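PDB 5W5P: tail fiber protein from Acinetobacter phage AM24, which probably serves as the phage's trimeric tailspike, recognising and cleaving the capsular polysaccharide of its Acinetobacter host. Local coordinates for residues K28-Q31 with E32-N35; G375-A378 with A379-A382; N411-A415 with Y416-S420. One frame throughout, in Å; residues are numbered along the deposited sequence.

Interaction 1 of 3, residues K28-Q31 with E32-N35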
ATOM      1  N   LYS A  28      18.648 -43.818 -49.686  1.00 64.72           N
ATOM      2  CA  LYS A  28      17.265 -44.229 -49.507  1.00 61.06           C
ATOM      3  C   LYS A  28      16.447 -43.889 -50.748  1.00 58.31           C
ATOM      4  O   LYS A  28      16.794 -43.002 -51.531  1.00 59.98           O
ATOM      5  CB  LYS A  28      16.660 -43.563 -48.268  1.00 61.43           C
ATOM      6  CG  LYS A  28      17.307 -44.003 -46.964  1.00 61.52           C
ATOM      7  CD  LYS A  28      16.282 -44.196 -45.859  1.00 63.47           C
ATOM      8  CE  LYS A  28      16.518 -45.499 -45.108  1.00 65.60           C
ATOM      9  NZ  LYS A  28      17.956 -45.699 -44.774  1.00 66.74           N
ATOM     10  N   SER A  29      15.347 -44.614 -50.921  1.00 56.90           N
ATOM     11  CA  SER A  29      14.518 -44.437 -52.101  1.00 57.07           C
ATOM     12  C   SER A  29      13.740 -43.129 -52.020  1.00 58.00           C
ATOM     13  O   SER A  29      13.572 -42.537 -50.949  1.00 59.69           O
ATOM     14  CB  SER A  29      13.548 -45.609 -52.259  1.00 59.57           C
ATOM     15  OG  SER A  29      12.481 -45.518 -51.330  1.00 60.14           O
ATOM     16  N   GLN A  30      13.258 -42.677 -53.182  1.00 55.95           N
ATOM     17  CA  GLN A  30      12.416 -41.487 -53.211  1.00 52.97           C
ATOM     18  C   GLN A  30      11.140 -41.694 -52.412  1.00 52.65           C
ATOM     19  O   GLN A  30      10.645 -40.754 -51.780  1.00 56.94           O
ATOM     20  CB  GLN A  30      12.075 -41.104 -54.650  1.00 54.07           C
ATOM     21  CG  GLN A  30      11.207 -39.862 -54.769  1.00 51.66           C
ATOM     22  CD  GLN A  30      11.943 -38.604 -54.359  1.00 51.27           C
ATOM     23  OE1 GLN A  30      13.074 -38.373 -54.782  1.00 52.22           O
ATOM     24  NE2 GLN A  30      11.305 -37.782 -53.527  1.00 49.25           N
ATOM     25  N   GLN A  31      10.598 -42.914 -52.420  1.00 52.80           N
ATOM     26  CA  GLN A  31       9.419 -43.195 -51.610  1.00 54.48           C
ATOM     27  C   GLN A  31       9.692 -42.942 -50.132  1.00 54.48           C
ATOM     28  O   GLN A  31       8.850 -42.373 -49.431  1.00 58.15           O
ATOM     29  CB  GLN A  31       8.953 -44.632 -51.830  1.00 54.45           C
ATOM     30  CG  GLN A  31       7.639 -44.951 -51.140  1.00 54.76           C
ATOM     31  CD  GLN A  31       6.556 -43.946 -51.468  1.00 54.34           C
ATOM     32  OE1 GLN A  31       6.110 -43.845 -52.614  1.00 55.43           O
ATOM     33  NE2 GLN A  31       6.127 -43.192 -50.464  1.00 52.91           N
ATOM     34  N   GLU A  32      10.869 -43.347 -49.644  1.00 55.93           N
ATOM     35  CA  GLU A  32      11.215 -43.090 -48.247  1.00 59.87           C
ATOM     36  C   GLU A  32      11.412 -41.601 -47.980  1.00 60.77           C
ATOM     37  O   GLU A  32      11.065 -41.115 -46.897  1.00 56.28           O
ATOM     38  CB  GLU A  32      12.473 -43.869 -47.863  1.00 59.91           C
ATOM     39  CG  GLU A  32      12.245 -45.355 -47.664  1.00 63.69           C
ATOM     40  CD  GLU A  32      13.518 -46.164 -47.831  1.00 73.87           C
ATOM     41  OE1 GLU A  32      14.185 -46.020 -48.878  1.00 77.09           O
ATOM     42  OE2 GLU A  32      13.855 -46.941 -46.912  1.00 78.89           O
ATOM     43  N   VAL A  33      11.968 -40.868 -48.948  1.00 62.64           N
ATOM     44  CA  VAL A  33      12.058 -39.416 -48.831  1.00 56.07           C
ATOM     45  C   VAL A  33      10.665 -38.803 -48.778  1.00 53.36           C
ATOM     46  O   VAL A  33      10.388 -37.924 -47.954  1.00 51.13           O
ATOM     47  CB  VAL A  33      12.887 -38.840 -49.997  1.00 56.75           C
ATOM     48  CG1 VAL A  33      12.501 -37.393 -50.271  1.00 56.03           C
ATOM     49  CG2 VAL A  33      14.375 -38.958 -49.707  1.00 57.62           C
ATOM     50  N   ASN A  34       9.764 -39.255 -49.657  1.00 56.14           N
ATOM     51  CA  ASN A  34       8.400 -38.735 -49.645  1.00 54.73           C
ATOM     52  C   ASN A  34       7.699 -39.031 -48.327  1.00 53.91           C
ATOM     53  O   ASN A  34       6.894 -38.220 -47.857  1.00 54.23           O
ATOM     54  CB  ASN A  34       7.595 -39.321 -50.808  1.00 52.13           C
ATOM     55  CG  ASN A  34       8.086 -38.843 -52.161  1.00 54.56           C
ATOM     56  OD1 ASN A  34       9.002 -38.021 -52.249  1.00 52.93           O
ATOM     57  ND2 ASN A  34       7.482 -39.363 -53.230  1.00 56.78           N
ATOM     58  N   ASN A  35       8.000 -40.176 -47.711  1.00 54.38           N
ATOM     59  CA  ASN A  35       7.295 -40.579 -46.499  1.00 54.11           C
ATOM     60  C   ASN A  35       7.530 -39.629 -45.333  1.00 50.00           C
ATOM     61  O   ASN A  35       6.703 -39.589 -44.415  1.00 49.63           O
ATOM     62  CB  ASN A  35       7.703 -41.998 -46.103  1.00 54.96           C
ATOM     63  CG  ASN A  35       7.053 -43.051 -46.979  1.00 57.18           C
ATOM     64  OD1 ASN A  35       6.089 -42.769 -47.695  1.00 56.74           O
ATOM     65  ND2 ASN A  35       7.577 -44.273 -46.928  1.00 55.27           N
TER

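Interaction 2 of 3, residues G375-A378 with A379-A382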
ATOM      1  N   GLY A 375     -19.305  -1.505   2.738  1.00 42.50           N
ATOM      2  CA  GLY A 375     -20.655  -1.346   2.231  1.00 38.38           C
ATOM      3  C   GLY A 375     -21.532  -2.533   2.570  1.00 42.86           C
ATOM      4  O   GLY A 375     -21.402  -3.603   1.969  1.00 43.17           O
ATOM      5  N   ALA A 376     -22.433  -2.358   3.532  1.00 44.40           N
ATOM      6  CA  ALA A 376     -23.186  -3.474   4.082  1.00 43.21           C
ATOM      7  C   ALA A 376     -24.449  -3.745   3.278  1.00 46.22           C
ATOM      8  O   ALA A 376     -25.067  -2.833   2.718  1.00 45.04           O
ATOM      9  CB  ALA A 376     -23.560  -3.203   5.539  1.00 39.30           C
ATOM     10  N   ALA A 377     -24.823  -5.020   3.220  1.00 45.97           N
ATOM     11  CA  ALA A 377     -26.184  -5.368   2.853  1.00 41.34           C
ATOM     12  C   ALA A 377     -27.148  -4.793   3.887  1.00 42.70           C
ATOM     13  O   ALA A 377     -26.776  -4.501   5.026  1.00 44.17           O
ATOM     14  CB  ALA A 377     -26.346  -6.883   2.761  1.00 41.61           C
ATOM     15  N   ALA A 378     -28.407  -4.629   3.476  1.00 43.85           N
ATOM     16  CA  ALA A 378     -29.395  -4.005   4.349  1.00 47.20           C
ATOM     17  C   ALA A 378     -29.554  -4.746   5.670  1.00 49.61           C
ATOM     18  O   ALA A 378     -29.947  -4.136   6.669  1.00 49.34           O
ATOM     19  CB  ALA A 378     -30.744  -3.917   3.632  1.00 45.62           C
ATOM     20  N   ALA A 379     -29.232  -6.040   5.700  1.00 53.31           N
ATOM     21  CA  ALA A 379     -29.449  -6.860   6.884  1.00 51.92           C
ATOM     22  C   ALA A 379     -28.554  -6.475   8.056  1.00 50.80           C
ATOM     23  O   ALA A 379     -28.892  -6.790   9.203  1.00 50.10           O
ATOM     24  CB  ALA A 379     -29.228  -8.331   6.536  1.00 50.79           C
ATOM     25  N   TYR A 380     -27.428  -5.810   7.806  1.00 42.21           N
ATOM     26  CA  TYR A 380     -26.450  -5.548   8.853  1.00 46.60           C
ATOM     27  C   TYR A 380     -26.311  -4.070   9.184  1.00 45.35           C
ATOM     28  O   TYR A 380     -25.444  -3.701   9.982  1.00 46.86           O
ATOM     29  CB  TYR A 380     -25.102  -6.153   8.462  1.00 43.20           C
ATOM     30  CG  TYR A 380     -25.247  -7.625   8.211  1.00 43.67           C
ATOM     31  CD1 TYR A 380     -25.481  -8.499   9.265  1.00 41.03           C
ATOM     32  CD2 TYR A 380     -25.203  -8.140   6.926  1.00 46.75           C
ATOM     33  CE1 TYR A 380     -25.643  -9.845   9.052  1.00 42.92           C
ATOM     34  CE2 TYR A 380     -25.363  -9.491   6.702  1.00 51.56           C
ATOM     35  CZ  TYR A 380     -25.586 -10.339   7.773  1.00 48.98           C
ATOM     36  OH  TYR A 380     -25.746 -11.689   7.562  1.00 54.91           O
ATOM     37  N   LYS A 381     -27.155  -3.217   8.604  1.00 43.60           N
ATOM     38  CA  LYS A 381     -27.156  -1.814   8.996  1.00 46.55           C
ATOM     39  C   LYS A 381     -27.711  -1.620  10.403  1.00 46.27           C
ATOM     40  O   LYS A 381     -27.218  -0.762  11.141  1.00 45.08           O
ATOM     41  CB  LYS A 381     -27.952  -0.990   7.983  1.00 46.29           C
ATOM     42  CG  LYS A 381     -27.284  -0.903   6.622  1.00 43.51           C
ATOM     43  CD  LYS A 381     -28.168  -0.195   5.620  1.00 42.88           C
ATOM     44  CE  LYS A 381     -27.503  -0.131   4.255  1.00 42.47           C
ATOM     45  NZ  LYS A 381     -28.410   0.497   3.256  1.00 46.05           N
ATOM     46  N   ALA A 382     -28.712  -2.414  10.796  1.00 45.02           N
ATOM     47  CA  ALA A 382     -29.377  -2.272  12.090  1.00 44.85           C
ATOM     48  C   ALA A 382     -29.189  -3.484  12.999  1.00 46.64           C
ATOM     49  O   ALA A 382     -29.857  -3.577  14.036  1.00 48.91           O
ATOM     50  CB  ALA A 382     -30.869  -2.007  11.890  1.00 45.27           C
TER

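Interaction 3 of 3, residues N411-A415 with Y416-S420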
ATOM      1  N   ASN A 411     -11.571   4.965   7.151  1.00 39.58           N
ATOM      2  CA  ASN A 411     -12.475   3.963   6.606  1.00 36.22           C
ATOM      3  C   ASN A 411     -13.894   4.516   6.497  1.00 39.35           C
ATOM      4  O   ASN A 411     -14.230   5.549   7.076  1.00 46.51           O
ATOM      5  CB  ASN A 411     -12.481   2.702   7.474  1.00 33.98           C
ATOM      6  CG  ASN A 411     -11.090   2.131   7.681  1.00 40.09           C
ATOM      7  OD1 ASN A 411     -10.572   1.400   6.829  1.00 39.22           O
ATOM      8  ND2 ASN A 411     -10.471   2.467   8.817  1.00 41.81           N
ATOM      9  N   TRP A 412     -14.732   3.803   5.747  1.00 39.55           N
ATOM     10  CA  TRP A 412     -16.120   4.185   5.512  1.00 40.32           C
ATOM     11  C   TRP A 412     -17.007   2.968   5.707  1.00 41.38           C
ATOM     12  O   TRP A 412     -16.793   1.933   5.065  1.00 40.69           O
ATOM     13  CB  TRP A 412     -16.320   4.742   4.093  1.00 41.30           C
ATOM     14  CG  TRP A 412     -17.672   5.359   3.850  1.00 41.28           C
ATOM     15  CD1 TRP A 412     -17.964   6.692   3.810  1.00 42.40           C
ATOM     16  CD2 TRP A 412     -18.911   4.671   3.603  1.00 41.47           C
ATOM     17  NE1 TRP A 412     -19.301   6.877   3.559  1.00 44.54           N
ATOM     18  CE2 TRP A 412     -19.905   5.656   3.429  1.00 41.31           C
ATOM     19  CE3 TRP A 412     -19.276   3.323   3.518  1.00 36.14           C
ATOM     20  CZ2 TRP A 412     -21.239   5.334   3.174  1.00 39.60           C
ATOM     21  CZ3 TRP A 412     -20.601   3.004   3.273  1.00 36.79           C
ATOM     22  CH2 TRP A 412     -21.567   4.006   3.104  1.00 38.73           C
ATOM     23  N   THR A 413     -18.013   3.098   6.568  1.00 41.23           N
ATOM     24  CA  THR A 413     -18.980   2.034   6.779  1.00 41.19           C
ATOM     25  C   THR A 413     -20.380   2.629   6.837  1.00 42.15           C
ATOM     26  O   THR A 413     -20.562   3.827   7.063  1.00 44.05           O
ATOM     27  CB  THR A 413     -18.693   1.239   8.065  1.00 39.44           C
ATOM     28  OG1 THR A 413     -19.468   0.034   8.073  1.00 41.46           O
ATOM     29  CG2 THR A 413     -19.035   2.065   9.307  1.00 37.32           C
ATOM     30  N   ASN A 414     -21.373   1.770   6.600  1.00 39.51           N
ATOM     31  CA  ASN A 414     -22.767   2.099   6.862  1.00 39.68           C
ATOM     32  C   ASN A 414     -23.441   0.975   7.637  1.00 42.54           C
ATOM     33  O   ASN A 414     -24.672   0.879   7.648  1.00 39.62           O
ATOM     34  CB  ASN A 414     -23.528   2.404   5.567  1.00 39.64           C
ATOM     35  CG  ASN A 414     -23.607   1.209   4.627  1.00 42.62           C
ATOM     36  OD1 ASN A 414     -22.952   0.186   4.829  1.00 42.37           O
ATOM     37  ND2 ASN A 414     -24.409   1.346   3.579  1.00 38.82           N
ATOM     38  N   ALA A 415     -22.649   0.121   8.273  1.00 37.35           N
ATOM     39  CA  ALA A 415     -23.157  -0.965   9.086  1.00 37.74           C
ATOM     40  C   ALA A 415     -23.427  -0.458  10.500  1.00 46.46           C
ATOM     41  O   ALA A 415     -23.153   0.696  10.838  1.00 37.44           O
ATOM     42  CB  ALA A 415     -22.167  -2.128   9.087  1.00 39.13           C
ATOM     43  N   TYR A 416     -23.980  -1.329  11.343  1.00 43.14           N
ATOM     44  CA  TYR A 416     -24.228  -0.933  12.722  1.00 41.01           C
ATOM     45  C   TYR A 416     -22.932  -0.534  13.417  1.00 42.64           C
ATOM     46  O   TYR A 416     -22.878   0.490  14.109  1.00 37.39           O
ATOM     47  CB  TYR A 416     -24.926  -2.056  13.483  1.00 41.16           C
ATOM     48  CG  TYR A 416     -25.481  -1.581  14.799  1.00 44.62           C
ATOM     49  CD1 TYR A 416     -26.644  -0.827  14.847  1.00 47.61           C
ATOM     50  CD2 TYR A 416     -24.832  -1.864  15.992  1.00 43.57           C
ATOM     51  CE1 TYR A 416     -27.154  -0.373  16.050  1.00 46.92           C
ATOM     52  CE2 TYR A 416     -25.335  -1.412  17.201  1.00 44.96           C
ATOM     53  CZ  TYR A 416     -26.495  -0.668  17.220  1.00 47.21           C
ATOM     54  OH  TYR A 416     -27.005  -0.220  18.414  1.00 52.61           O
ATOM     55  N   ARG A 417     -21.872  -1.315  13.223  1.00 37.13           N
ATOM     56  CA  ARG A 417     -20.589  -1.019  13.837  1.00 36.46           C
ATOM     57  C   ARG A 417     -19.466  -1.374  12.875  1.00 44.34           C
ATOM     58  O   ARG A 417     -19.593  -2.278  12.044  1.00 36.16           O
ATOM     59  CB  ARG A 417     -20.406  -1.781  15.151  1.00 36.63           C
ATOM     60  CG  ARG A 417     -20.955  -1.053  16.369  1.00 48.03           C
ATOM     61  CD  ARG A 417     -20.485  -1.713  17.653  1.00 47.63           C
ATOM     62  NE  ARG A 417     -20.979  -1.017  18.833  1.00 49.04           N
ATOM     63  CZ  ARG A 417     -22.078  -1.355  19.497  1.00 50.62           C
ATOM     64  NH1 ARG A 417     -22.808  -2.391  19.100  1.00 54.52           N
ATOM     65  NH2 ARG A 417     -22.446  -0.656  20.559  1.00 44.19           N
HETATM   66  N   MSE A 418     -18.358  -0.657  13.010  1.00 43.14           N
HETATM   67  CA  MSE A 418     -17.170  -0.963  12.234  1.00 43.84           C
HETATM   68  C   MSE A 418     -16.266  -1.945  12.982  1.00 43.07           C
HETATM   69  O   MSE A 418     -15.542  -2.726  12.358  1.00 42.60           O
HETATM   70  CB  MSE A 418     -16.406   0.312  11.897  1.00 44.50           C
HETATM   71  CG  MSE A 418     -15.379   0.116  10.795  1.00 50.34           C
HETATM   72 SE   MSE A 418     -14.241   1.674  10.558  1.00 48.72          SE
HETATM   73  CE  MSE A 418     -15.572   2.906   9.830  1.00 51.17           C
ATOM     74  N   TRP A 419     -16.318  -1.907  14.315  1.00 38.88           N
ATOM     75  CA  TRP A 419     -15.516  -2.803  15.137  1.00 37.88           C
ATOM     76  C   TRP A 419     -16.260  -3.099  16.433  1.00 40.33           C
ATOM     77  O   TRP A 419     -17.225  -2.418  16.791  1.00 35.57           O
ATOM     78  CB  TRP A 419     -14.127  -2.212  15.417  1.00 34.28           C
ATOM     79  CG  TRP A 419     -14.144  -0.906  16.158  1.00 38.53           C
ATOM     80  CD1 TRP A 419     -14.319  -0.728  17.500  1.00 39.70           C
ATOM     81  CD2 TRP A 419     -13.971   0.404  15.601  1.00 37.63           C
ATOM     82  NE1 TRP A 419     -14.267   0.607  17.810  1.00 41.54           N
ATOM     83  CE2 TRP A 419     -14.057   1.324  16.662  1.00 38.81           C
ATOM     84  CE3 TRP A 419     -13.756   0.886  14.307  1.00 36.96           C
ATOM     85  CZ2 TRP A 419     -13.934   2.698  16.471  1.00 38.36           C
ATOM     86  CZ3 TRP A 419     -13.638   2.249  14.119  1.00 35.65           C
ATOM     87  CH2 TRP A 419     -13.724   3.138  15.195  1.00 37.91           C
ATOM     88  N   SER A 420     -15.802  -4.139  17.130  1.00 40.52           N
ATOM     89  CA  SER A 420     -16.384  -4.492  18.420  1.00 43.66           C
ATOM     90  C   SER A 420     -16.256  -3.326  19.390  1.00 46.82           C
ATOM     91  O   SER A 420     -15.172  -2.757  19.554  1.00 47.14           O
ATOM     92  CB  SER A 420     -15.697  -5.731  18.994  1.00 40.49           C
ATOM     93  OG  SER A 420     -15.872  -6.861  18.162  1.00 39.70           O
TER

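Interaction 1 of 3, residues K28-Q31 with E32-N35
Glu32 folds its carboxylate back past the start of its own helix to meet Ser29. With CG on the backbone-N side (chi1 -75°) and the chain extended beyond it, OE1 reaches Ser29 N at 2.7 Å and is approached nearly along its C-O direction. The same oxygen takes a second bond from Ser29 OG at 3.0 Å, which arrives on the anti side of the carboxylate and well out of its plane. Ser29 OG in turn accepts from Glu32 N at 3.2 Å, so two side chains hold two backbone N-H groups. Lys28 crosses Glu32 at about a right angle. It touches with its methylenes: Lys28 CE lies 3.5 Å from Glu32 OE2, while Lys28 NZ stays 4.8 Å from the same oxygen.

Further along, two glutamine-asparagine pairs, each spanning one turn, follow one residue apart. Gln30 bends at chi2 (69°) and sends NE2 to Asn34 OD1, 2.6 Å away and in the plane of the Gln30 amide; the two amide planes stand 53° apart. Gln31 bends likewise, but its NE2 comes to Asn35 OD1, at 2.8 Å, from above the carbonyl plane of Asn35. Gln30 OE1 bonds Asn34 ND2 of the third subunit, and Gln30 packs on its counterparts in both other subunits. Ser29 and Glu32 form a capping box at the start of helix 30-35, and the amide side chains that follow join the three subunits.

Interaction 2 of 3, residues G375-A378 with A379-A382
With CG beside its backbone N (chi1 -57°), Tyr380 sets its ring alongside Ala377, and it is the aromatic flank that touches, Tyr380 CD2 lying 4.5 Å from Ala377 CB. Tyr380 CB meets the methyl of Ala376, the two CB atoms being 4.4 Å apart. Ala379, the residue just before, lays its CB over one face of the ring, off centre toward the rim.

Lys381 has a similar first torsion (chi1 -68°), but its side chain leaves the turn by a different route: it runs straight from CG onward and lies back along the incoming chain. Its CG is 4.0 Å from Ala377 O, CD passes 4.2 Å from Ala378 CA, and CE comes within 3.9 Å of Ala376 O. These are loose contacts of the aliphatic stem, which lies along Ala376 to Ala378.

The backbone is closed by a single hydrogen bond across the bend, from Tyr380 N to Ala377 O at 3.1 Å. It is almost straight at the hydrogen (171°), yet the donor sits above the carbonyl plane of Ala377 instead of on a lone pair.

Farther out, Tyr380 OH is held by a hydrogen bond to Asn342, while its ring meets that of Tyr386 and packs on Leu346 and Pro347 of helix 346-349. The phenol is thus fixed at both flank and tip, in contrast to the exposed Ala378 and Ala379. The backbone angles of Ala378 and Ala379, together with the bond spanning them, make a type I beta turn, placed in the loop that follows strand 365-375 of the tailspike's parallel beta-helix.

Interaction 3 of 3, residues N411-A415 with Y416-S420
Met418, modelled as selenomethionine, lays the end of its side chain over Asn411 and Thr413. Met418 SE sits 3.7 Å from Asn411 CB. The chain is stretched as far as SE and then bends at chi3 (-69°), which carries Met418 CE to Thr413 CG2, 3.6 Å away, and leaves it 3.9 Å from Asn411 CB. Nearer the backbone, Met418 CB and Thr413 CG2 are 4.1 Å apart, so the threonine methyl is touched at two points of a side chain that crosses it at a slant. Phe374 and Phe432 also pack on Met418.

Thr413 divides its two branches between different tasks. While CG2 meets the methionine, OG1 accepts from Ala415 N at 3.2 Å in a nearly straight bond (168°), and it is also bonded to Asp388. This ST turn starts the reversal that sends 416-418 back at 154° to the direction of 411-415.

Asn411 meets the methionine chiefly with its CB; its amide is hydrogen-bonded elsewhere, with OD1 bonded to Asn372 and ND2 to Asn430 and the carbonyl of Phe369. Trp412 points the other way and stacks on Tyr329 of the second subunit. Asparagines bonded from rung to rung, beside packed apolar side chains, are characteristic of the parallel beta-helix and its asparagine ladders.

Interactions 2 and 3 are neighbours, their centres 10 Å apart, lying at the paired beta-helix strands 365-375 and 412-413 and in the loops that follow them. Asn414 OD1 probably takes a hydrogen bond from Ala376 N at 2.9 Å, and Tyr416 N probably gives one to Tyr380 O at 3.1 Å. Lys381 CG also packs 3.3 Å from Asn414 O, so the two loops touch directly. Interaction 1 stands alone near the N-terminal end, its centre 78 Å from that of interaction 2 and 80 Å from that of interaction 3. Its Asn35 side chain lies about 11 Å from a bound zinc ion.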